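Local coordinates for trehalose synthase regulatory protein (PDB 5HUS), which probably helps to control trehalose synthesis, its C-terminal domain belonging to the trehalose-phosphatase family of the HAD clan, at residues S201-A204 against I205-V208; T177-E180 against H181-V184; S80-D83 against I84-K87; R163-D166 against T167-E170; S254-E257 against A258-Y262. One frame throughout, in Å; residues are numbered along the deposited sequence.

Contact 1. Residues S201-A204 against I205-V208; sequences SLKA and IRLV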
loop_
_atom_site.group_PDB
_atom_site.type_symbol
_atom_site.label_atom_id
_atom_site.label_comp_id
_atom_site.label_asym_id
_atom_site.label_seq_id
_atom_site.Cartn_x
_atom_site.Cartn_y
_atom_site.Cartn_z
ATOM N N SER A 201 0.159 -4.647 -4.549
ATOM C CA SER A 201 -0.515 -4.238 -3.309
ATOM C C SER A 201 -1.743 -5.108 -3.062
ATOM O O SER A 201 -2.044 -5.474 -1.926
ATOM C CB SER A 201 -0.905 -2.753 -3.347
ATOM O OG SER A 201 -1.867 -2.498 -4.353
ATOM N N LEU A 202 -2.447 -5.450 -4.137
ATOM C CA LEU A 202 -3.611 -6.329 -4.030
ATOM C C LEU A 202 -3.193 -7.708 -3.548
ATOM O O LEU A 202 -3.849 -8.302 -2.696
ATOM C CB LEU A 202 -4.337 -6.446 -5.375
ATOM C CG LEU A 202 -5.322 -5.351 -5.797
ATOM C CD1 LEU A 202 -4.659 -4.003 -5.950
ATOM C CD2 LEU A 202 -6.002 -5.754 -7.100
ATOM N N LYS A 203 -2.095 -8.218 -4.094
ATOM C CA LYS A 203 -1.610 -9.540 -3.716
ATOM C C LYS A 203 -1.145 -9.567 -2.260
ATOM O O LYS A 203 -1.330 -10.570 -1.569
ATOM C CB LYS A 203 -0.486 -9.984 -4.655
ATOM C CG LYS A 203 -0.968 -10.171 -6.088
ATOM C CD LYS A 203 0.095 -10.771 -6.991
ATOM C CE LYS A 203 -0.442 -10.954 -8.401
ATOM N NZ LYS A 203 0.570 -11.575 -9.317
ATOM N N ALA A 204 -0.560 -8.466 -1.790
ATOM C CA ALA A 204 -0.133 -8.388 -0.397
ATOM C C ALA A 204 -1.329 -8.350 0.549
ATOM O O ALA A 204 -1.324 -9.001 1.589
ATOM C CB ALA A 204 0.761 -7.171 -0.173
ATOM N N ILE A 205 -2.351 -7.582 0.187
ATOM C CA ILE A 205 -3.553 -7.510 0.999
ATOM C C ILE A 205 -4.196 -8.894 1.071
ATOM O O ILE A 205 -4.575 -9.359 2.143
ATOM C CB ILE A 205 -4.554 -6.474 0.447
ATOM C CG1 ILE A 205 -3.999 -5.058 0.669
ATOM C CG2 ILE A 205 -5.930 -6.636 1.137
ATOM C CD1 ILE A 205 -4.801 -3.958 0.007
ATOM N N ARG A 206 -4.267 -9.570 -0.072
ATOM C CA ARG A 206 -4.831 -10.915 -0.119
ATOM C C ARG A 206 -4.030 -11.877 0.750
ATOM O O ARG A 206 -4.602 -12.715 1.437
ATOM C CB ARG A 206 -4.886 -11.427 -1.560
ATOM C CG ARG A 206 -5.357 -12.874 -1.669
ATOM C CD ARG A 206 -5.471 -13.320 -3.123
ATOM N NE ARG A 206 -4.181 -13.371 -3.801
ATOM C CZ ARG A 206 -4.022 -13.698 -5.080
ATOM N NH1 ARG A 206 -5.076 -14.008 -5.824
ATOM N NH2 ARG A 206 -2.807 -13.713 -5.617
ATOM N N LEU A 207 -2.708 -11.741 0.734
ATOM C CA LEU A 207 -1.840 -12.589 1.550
ATOM C C LEU A 207 -2.068 -12.362 3.046
ATOM O O LEU A 207 -2.225 -13.313 3.816
ATOM C CB LEU A 207 -0.366 -12.340 1.184
ATOM C CG LEU A 207 0.732 -13.139 1.901
ATOM C CD1 LEU A 207 1.968 -13.219 1.018
ATOM C CD2 LEU A 207 1.119 -12.529 3.253
ATOM N N VAL A 208 -2.066 -11.100 3.463
ATOM C CA VAL A 208 -2.296 -10.777 4.868
ATOM C C VAL A 208 -3.681 -11.243 5.307
ATOM O O VAL A 208 -3.827 -11.867 6.359
ATOM C CB VAL A 208 -2.128 -9.265 5.119
ATOM C CG1 VAL A 208 -2.551 -8.903 6.534
ATOM C CG2 VAL A 208 -0.673 -8.859 4.867
HETATM O O HOH W 1 -1.788 -13.018 -2.457
#
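Helix 200-213 belongs to the alpha/beta core of this HAD-clan domain, and one of its turns sets K203 beside R206. Both side chains run the same way. K203 CG lies 4.0 Å from R206 NH2, placed obliquely to the guanidinium. A water joins the two residues. It donates to K203 O at 2.6 Å and accepts from R206 NE at 2.8 Å. The water lies in the guanidinium plane, at its edge. R206 bends at chi3 (66°), which turns NE back over the preceding turn. K203 O is gripped twice, because L207 N also bonds to it. The far ends of the two cations find separate partners. K203 NZ bonds to Q229 O, while R206 forms a salt bridge to D235 and bonds to F228 O and Q230 O. K203 NZ and R206 NH2 stay 5.4 Å apart. The carbonyls and the carboxylate would be expected to ease the like charges. On the side facing the sheet, I205 and V208 pack on strand 20-26, and A204 and V208 also meet I95 of strand 93-96. I205 CG1 stands beside its own backbone N (chi1 -70°) and so rests 3.3 Å from S201 O, the carbonyl that also takes I205 N. V208 repeats the pattern one turn on. V208 N gives A204 O a nearly straight bond of 2.9 Å (172° at the hydrogen), and V208 CG2 comes to 3.3 Å from the same A204 O.

Contact 2. Residues T177-E180 against H181-V184; sequences TLFE and HNGV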
loop_
_atom_site.group_PDB
_atom_site.type_symbol
_atom_site.label_atom_id
_atom_site.label_comp_id
_atom_site.label_asym_id
_atom_site.label_seq_id
_atom_site.Cartn_x
_atom_site.Cartn_y
_atom_site.Cartn_z
ATOM N N THR A 177 6.485 -0.546 -22.703
ATOM C CA THR A 177 6.686 -1.310 -23.936
ATOM C C THR A 177 7.594 -2.511 -23.677
ATOM O O THR A 177 7.301 -3.629 -24.105
ATOM C CB THR A 177 7.295 -0.440 -25.051
ATOM O OG1 THR A 177 6.431 0.671 -25.325
ATOM C CG2 THR A 177 7.489 -1.261 -26.328
ATOM N N LEU A 178 8.675 -2.284 -22.938
ATOM C CA LEU A 178 9.688 -3.314 -22.733
ATOM C C LEU A 178 9.388 -4.297 -21.597
ATOM O O LEU A 178 9.847 -5.438 -21.642
ATOM C CB LEU A 178 11.049 -2.670 -22.479
ATOM C CG LEU A 178 11.645 -1.828 -23.613
ATOM C CD1 LEU A 178 13.077 -1.453 -23.292
ATOM C CD2 LEU A 178 11.568 -2.566 -24.937
ATOM N N PHE A 179 8.639 -3.878 -20.582
ATOM C CA PHE A 179 8.473 -4.737 -19.409
ATOM C C PHE A 179 7.053 -5.185 -19.094
ATOM O O PHE A 179 6.851 -5.991 -18.185
ATOM C CB PHE A 179 9.066 -4.039 -18.178
ATOM C CG PHE A 179 10.561 -3.982 -18.191
ATOM C CD1 PHE A 179 11.311 -5.001 -17.622
ATOM C CD2 PHE A 179 11.221 -2.926 -18.795
ATOM C CE1 PHE A 179 12.691 -4.958 -17.644
ATOM C CE2 PHE A 179 12.600 -2.876 -18.818
ATOM C CZ PHE A 179 13.337 -3.894 -18.242
ATOM N N GLU A 180 6.065 -4.679 -19.828
ATOM C CA GLU A 180 4.679 -5.068 -19.588
ATOM C C GLU A 180 4.481 -6.590 -19.620
ATOM O O GLU A 180 3.737 -7.130 -18.810
ATOM C CB GLU A 180 3.746 -4.404 -20.603
ATOM C CG GLU A 180 2.309 -4.873 -20.519
ATOM C CD GLU A 180 1.379 -4.121 -21.453
ATOM O OE1 GLU A 180 1.688 -4.030 -22.661
ATOM O OE2 GLU A 180 0.335 -3.624 -20.975
ATOM N N HIS A 181 5.167 -7.284 -20.528
ATOM C CA HIS A 181 5.005 -8.737 -20.629
ATOM C C HIS A 181 5.500 -9.464 -19.378
ATOM O O HIS A 181 5.139 -10.613 -19.145
ATOM C CB HIS A 181 5.735 -9.287 -21.863
ATOM C CG HIS A 181 7.227 -9.216 -21.767
ATOM N ND1 HIS A 181 7.950 -8.149 -22.251
ATOM C CD2 HIS A 181 8.131 -10.079 -21.246
ATOM C CE1 HIS A 181 9.238 -8.361 -22.040
ATOM N NE2 HIS A 181 9.374 -9.523 -21.427
ATOM N N ASN A 182 6.332 -8.794 -18.587
ATOM C CA ASN A 182 6.815 -9.363 -17.333
ATOM C C ASN A 182 5.889 -9.074 -16.153
ATOM O O ASN A 182 6.209 -9.407 -15.017
ATOM C CB ASN A 182 8.211 -8.832 -17.012
ATOM C CG ASN A 182 9.258 -9.325 -17.986
ATOM O OD1 ASN A 182 9.209 -10.468 -18.441
ATOM N ND2 ASN A 182 10.217 -8.465 -18.310
ATOM N N GLY A 183 4.756 -8.440 -16.424
ATOM C CA GLY A 183 3.841 -8.040 -15.364
ATOM C C GLY A 183 4.373 -6.858 -14.577
ATOM O O GLY A 183 4.144 -6.743 -13.372
ATOM N N VAL A 184 5.097 -5.980 -15.266
ATOM C CA VAL A 184 5.674 -4.786 -14.655
ATOM C C VAL A 184 5.206 -3.547 -15.413
ATOM O O VAL A 184 5.175 -3.549 -16.640
ATOM C CB VAL A 184 7.219 -4.853 -14.651
ATOM C CG1 VAL A 184 7.826 -3.524 -14.219
ATOM C CG2 VAL A 184 7.692 -5.989 -13.757
HETATM O O HOH W 2 6.408 -5.953 -23.010
#
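The H181 imidazole turns back to the L178 carbonyl, with CE1 3.0 Å from L178 O in an oblique approach. At the ring edge, in its plane, a water sits 2.8 Å from H181 ND1. The same water donates to T177 O and accepts from H181 N, and thus bridges two backbone atoms four residues apart. The H181 ring reaches this place because CG lies between the backbone N and the carbonyl carbon (chi1 69°). The second pair of flat groups is the F179 ring and the N182 amide. Their planes are 60° apart, and N182 ND2 comes obliquely to F179 CD1 at 3.7 Å. F179 also packs on E125 and I126 of helix 116-136, and N182 meets W122 there. Three backbone amides hold the turn. N182 N bonds to F179 O at 2.9 Å, standing well above the carbonyl plane. G183 N does the same to E180 O, also at 2.9 Å. V184 N reaches F179 O by a weak bond of 3.4 Å. G183 makes this reversal with a positive phi of 73°. V184 O then accepts a CA-H contact from E180 CA. F179 CB and V184 CB pack at 4.1 Å across the turn. The bond from V184 back to F179, the bond from G183 back to E180, the positive-phi glycine and the apolar pair together make a Schellman motif, which leads the chain from the helix into strand 184-189.

Contact 3. Residues S80-D83 against I84-K87; sequences SDLD and IMFK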
loop_
_atom_site.group_PDB
_atom_site.type_symbol
_atom_site.label_atom_id
_atom_site.label_comp_id
_atom_site.label_asym_id
_atom_site.label_seq_id
_atom_site.Cartn_x
_atom_site.Cartn_y
_atom_site.Cartn_z
ATOM N N SER A 80 14.256 -1.961 5.196
ATOM C CA SER A 80 15.233 -1.469 6.162
ATOM C C SER A 80 14.786 -0.165 6.832
ATOM O O SER A 80 15.011 0.021 8.030
ATOM C CB SER A 80 16.603 -1.298 5.488
ATOM O OG SER A 80 16.539 -0.402 4.395
ATOM N N ASP A 81 14.138 0.726 6.083
ATOM C CA ASP A 81 13.613 1.961 6.676
ATOM C C ASP A 81 12.459 1.682 7.637
ATOM O O ASP A 81 12.367 2.296 8.699
ATOM C CB ASP A 81 13.163 2.945 5.595
ATOM C CG ASP A 81 14.332 3.634 4.906
ATOM O OD1 ASP A 81 15.478 3.450 5.357
ATOM O OD2 ASP A 81 14.102 4.360 3.918
ATOM N N LEU A 82 11.569 0.764 7.262
ATOM C CA LEU A 82 10.445 0.422 8.118
ATOM C C LEU A 82 10.891 -0.293 9.388
ATOM O O LEU A 82 10.317 -0.076 10.452
ATOM C CB LEU A 82 9.427 -0.441 7.348
ATOM C CG LEU A 82 8.652 0.388 6.321
ATOM C CD1 LEU A 82 7.859 -0.499 5.363
ATOM C CD2 LEU A 82 7.738 1.398 7.011
ATOM N N ASP A 83 11.894 -1.157 9.274
ATOM C CA ASP A 83 12.414 -1.865 10.444
ATOM C C ASP A 83 13.019 -0.875 11.442
ATOM O O ASP A 83 12.872 -1.036 12.653
ATOM C CB ASP A 83 13.458 -2.909 10.039
ATOM C CG ASP A 83 12.842 -4.208 9.539
ATOM O OD1 ASP A 83 11.645 -4.459 9.787
ATOM O OD2 ASP A 83 13.584 -4.993 8.911
ATOM N N ILE A 84 13.691 0.153 10.935
ATOM C CA ILE A 84 14.214 1.203 11.815
ATOM C C ILE A 84 13.071 1.962 12.486
ATOM O O ILE A 84 13.090 2.204 13.700
ATOM C CB ILE A 84 15.123 2.186 11.041
ATOM C CG1 ILE A 84 16.474 1.526 10.743
ATOM C CG2 ILE A 84 15.301 3.481 11.824
ATOM C CD1 ILE A 84 17.339 2.298 9.772
ATOM N N MET A 85 12.053 2.311 11.705
ATOM C CA MET A 85 10.928 3.077 12.220
ATOM C C MET A 85 10.124 2.355 13.283
ATOM O O MET A 85 9.712 2.965 14.274
ATOM C CB MET A 85 9.992 3.474 11.085
ATOM C CG MET A 85 10.498 4.602 10.213
ATOM S SD MET A 85 9.337 4.883 8.864
ATOM C CE MET A 85 9.812 6.527 8.339
ATOM N N PHE A 86 9.891 1.061 13.085
ATOM C CA PHE A 86 8.911 0.355 13.908
ATOM C C PHE A 86 9.515 -0.749 14.772
ATOM O O PHE A 86 8.788 -1.598 15.282
ATOM C CB PHE A 86 7.803 -0.218 13.011
ATOM C CG PHE A 86 6.898 0.838 12.444
ATOM C CD1 PHE A 86 5.821 1.306 13.172
ATOM C CD2 PHE A 86 7.149 1.393 11.197
ATOM C CE1 PHE A 86 5.001 2.292 12.665
ATOM C CE2 PHE A 86 6.329 2.377 10.684
ATOM C CZ PHE A 86 5.256 2.830 11.418
ATOM N N LYS A 87 10.834 -0.712 14.956
ATOM C CA LYS A 87 11.535 -1.724 15.747
ATOM C C LYS A 87 10.955 -1.862 17.156
ATOM O O LYS A 87 10.893 -2.963 17.698
ATOM C CB LYS A 87 13.036 -1.406 15.830
ATOM C CG LYS A 87 13.391 -0.102 16.537
ATOM C CD LYS A 87 14.911 0.066 16.661
ATOM C CE LYS A 87 15.280 1.342 17.415
ATOM N NZ LYS A 87 16.757 1.577 17.480
#
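F86 N bonds to L82 O at 2.9 Å, the shortest polar bond between 80-83 and 84-87. It is somewhat bent, with 144° at the hydrogen. The F86 ring also turns its edge to this oxygen. F86 CD2 is 3.6 Å from L82 O, which lies in the ring plane. The ring gets there because CG sits beside the backbone N (chi1 -71°). L82 and F86 point the same way, and L82 CD2 touches the ring at F86 CE2, 4.1 Å away. The same methyl, L82 CD2, lies 4.3 Å from M85 SD, so one leucine branch meets both partners on the buried side. M85 is extended beyond CG and touches I29 and P53. Near its root, M85 CG packs 3.3 Å from D81 O, the acceptor of M85 N. The outward side is more polar and more open. I84 CG1 rests 3.4 Å from S80 O, the acceptor of I84 N, in an exposed position. K87 CB comes to 3.2 Å from D83 O, and the extended lysine then leads away from the turn. D83 looks outward from the pair of segments, and its carboxylate takes a salt bridge from K103 and a bond from W110 NE1. F86 also meets L94, and L82 meets A96. Through L82 and F86, helix 79-86 packs on strand 93-96 of the main sheet, as the helix of a beta-alpha-beta unit between the parallel neighbours 69-74 and 93-96.

Contact 4. Residues R163-D166 against T167-E170; sequences RSLD and TMGE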
loop_
_atom_site.group_PDB
_atom_site.type_symbol
_atom_site.label_atom_id
_atom_site.label_comp_id
_atom_site.label_asym_id
_atom_site.label_seq_id
_atom_site.Cartn_x
_atom_site.Cartn_y
_atom_site.Cartn_z
ATOM N N ARG A 163 8.759 20.104 -20.221
ATOM C CA ARG A 163 9.822 19.179 -20.601
ATOM C C ARG A 163 9.869 17.993 -19.644
ATOM O O ARG A 163 10.053 16.848 -20.062
ATOM C CB ARG A 163 11.176 19.886 -20.621
ATOM C CG ARG A 163 12.341 18.962 -20.924
ATOM C CD ARG A 163 13.677 19.647 -20.704
ATOM N NE ARG A 163 14.791 18.746 -20.979
ATOM C CZ ARG A 163 16.072 19.090 -20.892
ATOM N NH1 ARG A 163 16.408 20.323 -20.532
ATOM N NH2 ARG A 163 17.019 18.201 -21.164
ATOM N N SER A 164 9.699 18.283 -18.359
ATOM C CA SER A 164 9.711 17.255 -17.327
ATOM C C SER A 164 8.598 16.236 -17.554
ATOM O O SER A 164 8.860 15.035 -17.646
ATOM C CB SER A 164 9.575 17.892 -15.944
ATOM O OG SER A 164 9.720 16.924 -14.921
ATOM N N LEU A 165 7.361 16.719 -17.650
ATOM C CA LEU A 165 6.208 15.850 -17.888
ATOM C C LEU A 165 6.347 15.061 -19.184
ATOM O O LEU A 165 5.961 13.890 -19.253
ATOM C CB LEU A 165 4.916 16.668 -17.924
ATOM C CG LEU A 165 4.413 17.215 -16.589
ATOM C CD1 LEU A 165 3.275 18.189 -16.824
ATOM C CD2 LEU A 165 3.971 16.078 -15.682
ATOM N N ASP A 166 6.887 15.713 -20.210
ATOM C CA ASP A 166 7.121 15.064 -21.492
ATOM C C ASP A 166 8.094 13.901 -21.328
ATOM O O ASP A 166 7.850 12.800 -21.826
ATOM C CB ASP A 166 7.658 16.070 -22.516
ATOM C CG ASP A 166 6.575 16.992 -23.058
ATOM O OD1 ASP A 166 5.473 17.039 -22.470
ATOM O OD2 ASP A 166 6.831 17.679 -24.069
ATOM N N THR A 167 9.191 14.151 -20.618
ATOM C CA THR A 167 10.210 13.130 -20.404
ATOM C C THR A 167 9.671 11.972 -19.567
ATOM O O THR A 167 9.962 10.807 -19.848
ATOM C CB THR A 167 11.460 13.717 -19.727
ATOM O OG1 THR A 167 12.040 14.707 -20.583
ATOM C CG2 THR A 167 12.492 12.631 -19.461
ATOM N N MET A 168 8.874 12.286 -18.551
ATOM C CA MET A 168 8.292 11.246 -17.705
ATOM C C MET A 168 7.279 10.407 -18.485
ATOM O O MET A 168 7.242 9.186 -18.346
ATOM C CB MET A 168 7.649 11.859 -16.456
ATOM C CG MET A 168 8.676 12.365 -15.441
ATOM S SD MET A 168 8.006 12.741 -13.807
ATOM C CE MET A 168 7.072 14.235 -14.148
ATOM N N GLY A 169 6.467 11.055 -19.313
ATOM C CA GLY A 169 5.506 10.338 -20.140
ATOM C C GLY A 169 6.208 9.450 -21.152
ATOM O O GLY A 169 5.766 8.333 -21.435
ATOM N N GLU A 170 7.316 9.950 -21.692
ATOM C CA GLU A 170 8.128 9.195 -22.638
ATOM C C GLU A 170 8.705 7.953 -21.962
ATOM O O GLU A 170 8.732 6.863 -22.540
ATOM C CB GLU A 170 9.247 10.085 -23.189
ATOM C CG GLU A 170 10.023 9.501 -24.345
ATOM C CD GLU A 170 11.115 8.547 -23.903
ATOM O OE1 GLU A 170 11.767 8.818 -22.870
ATOM O OE2 GLU A 170 11.315 7.520 -24.589
#
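T167 grips R163 O twice, and this is the tight part of the contact. T167 N bonds to it at 2.9 Å and T167 OG1 at 3.0 Å. The two donors arrive from opposite faces of the carbonyl plane. The hydroxyl can reach back because it stands beside the backbone N of T167 (chi1 -62°). M168 closes the buried side. Its chain bends at chi3 (-72°), so the terminal methyl turns back across the turn. There M168 CE is 3.9 Å from L165 CD2, where the two side chains cross at a slant. M168 CE is also 3.9 Å from S164 OG, whose hydroxyl is held by a bond with S156 OG. S164 and L165 continue this packing onto F157 of helix 156-159. All of this lies on the long helix 161-179, part of the helical layer on the four-stranded antiparallel sheet of the probable HAD cap. T167 and R163 touch L137, in the loop just after helix 116-136. The other side is loose and largely solvent-exposed. D166 and G169 lie there, and what joins the segments is mainly backbone. G169 N bonds to L165 O at 2.9 Å, with no side chain beyond the glycine CA. E170 is exposed too, but its end is tied. E170 N bonds to D166 O, also at 2.9 Å, and E170 CB lies 3.3 Å from that same D166 O. Past CB the glutamate leads away, bent at chi2 (-82°), and its OE1 forms a salt bridge with K133 NZ.

Contact 5. Residues S254-E257 against A258-Y262; sequences SIDE and ANYEY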
loop_
_atom_site.group_PDB
_atom_site.type_symbol
_atom_site.label_atom_id
_atom_site.label_comp_id
_atom_site.label_asym_id
_atom_site.label_seq_id
_atom_site.Cartn_x
_atom_site.Cartn_y
_atom_site.Cartn_z
ATOM N N SER A 254 -4.073 6.180 -8.004
ATOM C CA SER A 254 -4.537 5.060 -8.822
ATOM C C SER A 254 -4.379 3.739 -8.081
ATOM O O SER A 254 -5.200 2.827 -8.216
ATOM C CB SER A 254 -3.775 5.007 -10.149
ATOM O OG SER A 254 -4.026 6.166 -10.918
ATOM N N ILE A 255 -3.312 3.644 -7.298
ATOM C CA ILE A 255 -3.028 2.433 -6.545
ATOM C C ILE A 255 -4.011 2.280 -5.387
ATOM O O ILE A 255 -4.494 1.181 -5.127
ATOM C CB ILE A 255 -1.577 2.428 -6.033
ATOM C CG1 ILE A 255 -0.633 2.142 -7.204
ATOM C CG2 ILE A 255 -1.391 1.395 -4.930
ATOM C CD1 ILE A 255 0.799 1.889 -6.804
ATOM N N ASP A 256 -4.316 3.382 -4.705
ATOM C CA ASP A 256 -5.360 3.367 -3.688
ATOM C C ASP A 256 -6.674 2.884 -4.284
ATOM O O ASP A 256 -7.392 2.090 -3.673
ATOM C CB ASP A 256 -5.553 4.756 -3.079
ATOM C CG ASP A 256 -4.459 5.118 -2.100
ATOM O OD1 ASP A 256 -4.148 4.281 -1.232
ATOM O OD2 ASP A 256 -3.911 6.235 -2.206
ATOM N N GLU A 257 -6.976 3.361 -5.487
ATOM C CA GLU A 257 -8.242 3.049 -6.133
ATOM C C GLU A 257 -8.381 1.559 -6.392
ATOM O O GLU A 257 -9.456 1.000 -6.181
ATOM C CB GLU A 257 -8.391 3.828 -7.440
ATOM C CG GLU A 257 -8.697 5.301 -7.219
ATOM C CD GLU A 257 -9.875 5.514 -6.288
ATOM O OE1 GLU A 257 -10.892 4.800 -6.444
ATOM O OE2 GLU A 257 -9.782 6.389 -5.398
ATOM N N ALA A 258 -7.295 0.924 -6.835
ATOM C CA ALA A 258 -7.305 -0.517 -7.049
ATOM C C ALA A 258 -7.555 -1.237 -5.731
ATOM O O ALA A 258 -8.285 -2.226 -5.688
ATOM C CB ALA A 258 -6.007 -0.987 -7.676
ATOM N N ASN A 259 -6.950 -0.739 -4.657
ATOM C CA ASN A 259 -7.177 -1.319 -3.337
ATOM C C ASN A 259 -8.611 -1.117 -2.846
ATOM O O ASN A 259 -9.192 -2.026 -2.255
ATOM C CB ASN A 259 -6.180 -0.747 -2.325
ATOM C CG ASN A 259 -4.749 -1.173 -2.614
ATOM O OD1 ASN A 259 -4.516 -2.189 -3.267
ATOM N ND2 ASN A 259 -3.783 -0.397 -2.128
ATOM N N TYR A 260 -9.185 0.066 -3.075
ATOM C CA TYR A 260 -10.574 0.309 -2.659
ATOM C C TYR A 260 -11.509 -0.661 -3.365
ATOM O O TYR A 260 -12.363 -1.288 -2.745
ATOM C CB TYR A 260 -11.027 1.744 -2.961
ATOM C CG TYR A 260 -10.303 2.817 -2.193
ATOM C CD1 TYR A 260 -10.039 2.681 -0.837
ATOM C CD2 TYR A 260 -9.875 3.971 -2.833
ATOM C CE1 TYR A 260 -9.371 3.680 -0.138
ATOM C CE2 TYR A 260 -9.204 4.962 -2.151
ATOM C CZ TYR A 260 -8.952 4.813 -0.810
ATOM O OH TYR A 260 -8.278 5.808 -0.149
ATOM N N GLU A 261 -11.349 -0.767 -4.676
ATOM C CA GLU A 261 -12.200 -1.653 -5.460
ATOM C C GLU A 261 -12.068 -3.104 -5.003
ATOM O O GLU A 261 -13.065 -3.828 -4.922
ATOM C CB GLU A 261 -11.868 -1.516 -6.945
ATOM C CG GLU A 261 -12.246 -0.161 -7.523
ATOM C CD GLU A 261 -11.806 0.004 -8.966
ATOM O OE1 GLU A 261 -11.468 -1.010 -9.602
ATOM O OE2 GLU A 261 -11.796 1.152 -9.462
ATOM N N TYR A 262 -10.847 -3.524 -4.681
ATOM C CA TYR A 262 -10.623 -4.889 -4.205
ATOM C C TYR A 262 -11.275 -5.140 -2.846
ATOM O O TYR A 262 -11.968 -6.143 -2.658
ATOM C CB TYR A 262 -9.120 -5.203 -4.127
ATOM C CG TYR A 262 -8.827 -6.572 -3.540
ATOM C CD1 TYR A 262 -9.433 -7.715 -4.054
ATOM C CD2 TYR A 262 -7.953 -6.723 -2.472
ATOM C CE1 TYR A 262 -9.177 -8.969 -3.516
ATOM C CE2 TYR A 262 -7.685 -7.970 -1.931
ATOM C CZ TYR A 262 -8.302 -9.091 -2.455
ATOM O OH TYR A 262 -8.038 -10.335 -1.923
HETATM O O HOH W 3 -11.953 3.557 -8.542
#
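The Y260 ring is met by backbone on one face and by carboxylate at its edge. D256 O lies 3.2 Å above the ring plane, offset toward the rim. It also accepts from Y260 N, at 2.8 Å. D256 CB adds apolar contact, 3.8 Å from Y260 CE2. At the edge, the E257 carboxylate comes in with OE2 3.5 Å from Y260 CD2, its plane turned 60° from the ring. E257 curls at chi2 (-52°) to bring the group there, and the weakly electropositive C-H edge of the ring probably suits the carboxylate. A water donates to E257 OE1 at 2.7 Å and to E261 OE2 at 2.6 Å. E257 OE1 and E261 OE2 lie 4.8 Å apart, and the two donated bonds would be expected to ease the like charges. The I255 and N259 side chains lie side by side, with I255 CG2 4.1 Å from N259 ND2. Helix 254-265 is the helix of a beta-alpha-beta unit between the parallel strands 243-250 and 272-278 of the main sheet. Its side chains are fixed from outside. T288 OG1 and the backbone N of A289 bond to the E257 carboxylate, and G251 O holds Y260 OH. T253 OG1 bonds to D256 OD2. Y248 serves three of these residues: its ring meets that of Y260 at about 75°, and its hydroxyl bonds to D256 OD1 and to N259 ND2.

Overall arrangement
Along the chain the order is contact 3, contact 4, contact 2, contact 1, contact 5. Contact 4 lies on helix 161-179; contact 2 begins on the same helix and leaves it for strand 184-189. Their centres are about 20 Å apart. This helix goes with the four-stranded antiparallel sheet, probably the HAD cap. Contacts 3, 1 and 5 lie on helices 79-86, 200-213 and 254-265 around the main mixed sheet. Only contacts 1 and 5 touch: S201 OG lies 2.9 Å from N259 OD1, a probable hydrogen bond, with L202 packing on A258. Their centres are about 12 Å apart, so two core helices pack together. Contacts 3 and 4 are the farthest pair, centres about 34 Å apart.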